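Local atomic coordinates of tyrosine--tRNA ligase, mitochondrial (Emericella nidulans, PDB entry 5IHX), a protein that probably joins L-tyrosine to its cognate mitochondrial tRNA at the expense of ATP, as a class I aminoacyl-tRNA synthetase. Residues Met343-Gln348 / Arg352-His357. Residues are numbered along the deposited sequence; the frame is centred on the assembly and turned at random.
Sequences MEEQNQ and RRVAQH
The amide oxygen of Q346 is held by two donors: the backbone N of A355, whose N-H points almost straight (169°) at OE1 from 3.0 Å, and a water that donates a hydrogen bond to OE1 and accepts one from V354 N. The motif is two consecutive helices joined by a short loop, in the helical region that follows the sheet-bearing, tyrosine-binding part of this class I synthetase; the C-terminal part of helix 336-348 supplies a side-chain acceptor to the first turn of helix 354-368, where amide groups have no earlier carbonyl to bond. A355 N approaches OE1 from above the carbonyl plane, so the straight N-H does not meet a lone pair. Q346 reaches this place because CG lies anti to its backbone N (chi1 172°) and the chain then turns about CB-CG, laying the amide across the methyl of A355, with CD 3.4 Å from CB. The other end of the amide is used as well: NE2 donates to Q356 OE1 at 3.0 Å, the two amide planes 52° apart, while Q356 NE2 is bound by T319 O and D321 OD2, which ties the start of helix 354-368 to that of helix 321-331. On the more open flank E345 meets R352 in a salt bridge, NH1 and NH2 both bonding, near the guanidinium plane but with bent N-H geometry, to OE2, the nearer being NH2 at 2.6 Å. The extended glutamate and the arginine cross at about a right angle, and V354 packs against both: its CG2 lies 3.7 Å from E345 OE2 and sits 3.5 Å above the centre of the R352 guanidinium.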
loop_
_atom_site.group_PDB
_atom_site.type_symbol
_atom_site.label_atom_id
_atom_site.label_comp_id
_atom_site.label_asym_id
_atom_site.label_seq_id
_atom_site.Cartn_x
_atom_site.Cartn_y
_atom_site.Cartn_z
ATOM N N MET A 343 51.991 -6.079 -3.532
ATOM C CA MET A 343 51.788 -7.130 -4.522
ATOM C C MET A 343 53.119 -7.550 -5.139
ATOM O O MET A 343 53.301 -8.713 -5.498
ATOM C CB MET A 343 50.806 -6.677 -5.607
ATOM C CG MET A 343 49.347 -6.628 -5.134
ATOM S SD MET A 343 48.781 -8.145 -4.320
ATOM C CE MET A 343 49.051 -9.357 -5.617
ATOM N N GLU A 344 54.044 -6.605 -5.274
ATOM C CA GLU A 344 55.372 -6.920 -5.791
ATOM C C GLU A 344 56.074 -7.943 -4.903
ATOM O O GLU A 344 56.694 -8.883 -5.396
ATOM C CB GLU A 344 56.229 -5.657 -5.885
ATOM C CG GLU A 344 57.599 -5.882 -6.518
ATOM C CD GLU A 344 58.449 -4.624 -6.535
ATOM O OE1 GLU A 344 57.997 -3.590 -6.001
ATOM O OE2 GLU A 344 59.563 -4.665 -7.096
ATOM N N GLU A 345 55.961 -7.763 -3.591
ATOM C CA GLU A 345 56.518 -8.718 -2.643
ATOM C C GLU A 345 55.710 -10.013 -2.633
ATOM O O GLU A 345 56.272 -11.108 -2.569
ATOM C CB GLU A 345 56.565 -8.113 -1.238
ATOM C CG GLU A 345 57.133 -9.049 -0.183
ATOM C CD GLU A 345 57.370 -8.361 1.149
ATOM O OE1 GLU A 345 57.162 -7.131 1.234
ATOM O OE2 GLU A 345 57.765 -9.052 2.112
ATOM N N GLN A 346 54.390 -9.877 -2.710
ATOM C CA GLN A 346 53.488 -11.023 -2.748
ATOM C C GLN A 346 53.781 -11.922 -3.950
ATOM O O GLN A 346 53.819 -13.145 -3.824
ATOM C CB GLN A 346 52.032 -10.539 -2.790
ATOM C CG GLN A 346 50.975 -11.619 -3.026
ATOM C CD GLN A 346 50.645 -12.412 -1.777
ATOM O OE1 GLN A 346 51.223 -12.196 -0.710
ATOM N NE2 GLN A 346 49.702 -13.340 -1.904
ATOM N N ASN A 347 53.994 -11.314 -5.113
ATOM C CA ASN A 347 54.200 -12.080 -6.337
ATOM C C ASN A 347 55.530 -12.834 -6.361
ATOM O O ASN A 347 55.686 -13.801 -7.105
ATOM C CB ASN A 347 54.105 -11.151 -7.549
ATOM C CG ASN A 347 52.691 -10.635 -7.778
ATOM O OD1 ASN A 347 51.713 -11.272 -7.382
ATOM N ND2 ASN A 347 52.580 -9.475 -8.416
ATOM N N GLN A 348 56.484 -12.396 -5.544
ATOM C CA GLN A 348 57.755 -13.104 -5.396
ATOM C C GLN A 348 57.581 -14.425 -4.651
ATOM O O GLN A 348 58.246 -15.413 -4.959
ATOM C CB GLN A 348 58.780 -12.229 -4.677
ATOM C CG GLN A 348 59.266 -11.057 -5.513
ATOM C CD GLN A 348 60.272 -10.197 -4.780
ATOM O OE1 GLN A 348 61.266 -10.697 -4.256
ATOM N NE2 GLN A 348 60.018 -8.895 -4.737
ATOM N N ARG A 352 53.962 -16.638 1.749
ATOM C CA ARG A 352 54.140 -15.826 2.948
ATOM C C ARG A 352 52.875 -15.035 3.279
ATOM O O ARG A 352 52.741 -14.501 4.379
ATOM C CB ARG A 352 55.314 -14.867 2.768
ATOM C CG ARG A 352 56.661 -15.548 2.590
ATOM C CD ARG A 352 57.729 -14.540 2.202
ATOM N NE ARG A 352 57.733 -13.385 3.098
ATOM C CZ ARG A 352 57.951 -12.128 2.715
ATOM N NH1 ARG A 352 58.188 -11.836 1.441
ATOM N NH2 ARG A 352 57.929 -11.153 3.613
ATOM N N ARG A 353 51.952 -14.975 2.320
ATOM C CA ARG A 353 50.659 -14.317 2.506
ATOM C C ARG A 353 50.817 -12.866 2.962
ATOM O O ARG A 353 50.051 -12.386 3.795
ATOM C CB ARG A 353 49.803 -15.085 3.519
ATOM C CG ARG A 353 49.530 -16.541 3.157
ATOM C CD ARG A 353 48.075 -16.771 2.770
ATOM N NE ARG A 353 47.903 -18.001 1.999
ATOM C CZ ARG A 353 46.755 -18.394 1.451
ATOM N NH1 ARG A 353 45.659 -17.658 1.579
ATOM N NH2 ARG A 353 46.705 -19.530 0.770
ATOM N N VAL A 354 51.809 -12.169 2.417
ATOM C CA VAL A 354 52.033 -10.770 2.766
ATOM C C VAL A 354 50.815 -9.925 2.404
ATOM O O VAL A 354 50.414 -9.043 3.164
ATOM C CB VAL A 354 53.288 -10.201 2.064
ATOM C CG1 VAL A 354 53.405 -8.691 2.281
ATOM C CG2 VAL A 354 54.542 -10.919 2.545
ATOM N N ALA A 355 50.225 -10.208 1.248
ATOM C CA ALA A 355 49.078 -9.447 0.778
ATOM C C ALA A 355 47.841 -9.770 1.612
ATOM O O ALA A 355 47.086 -8.876 1.989
ATOM C CB ALA A 355 48.817 -9.737 -0.690
ATOM N N GLN A 356 47.649 -11.048 1.917
ATOM C CA GLN A 356 46.489 -11.478 2.687
ATOM C C GLN A 356 46.529 -10.954 4.121
ATOM O O GLN A 356 45.494 -10.579 4.679
ATOM C CB GLN A 356 46.393 -13.006 2.701
ATOM C CG GLN A 356 45.820 -13.625 1.433
ATOM C CD GLN A 356 46.872 -13.931 0.382
ATOM O OE1 GLN A 356 48.038 -13.575 0.528
ATOM N NE2 GLN A 356 46.458 -14.607 -0.684
ATOM N N HIS A 357 47.722 -10.921 4.713
ATOM C CA HIS A 357 47.883 -10.428 6.080
ATOM C C HIS A 357 47.633 -8.926 6.163
ATOM O O HIS A 357 47.023 -8.445 7.114
ATOM C CB HIS A 357 49.279 -10.759 6.614
ATOM C CG HIS A 357 49.410 -12.153 7.140
ATOM N ND1 HIS A 357 48.758 -12.582 8.279
ATOM C CD2 HIS A 357 50.112 -13.218 6.691
ATOM C CE1 HIS A 357 49.050 -13.848 8.501
ATOM N NE2 HIS A 357 49.875 -14.261 7.551
HETATM O O HOH W 1 53.550 -13.041 0.167
#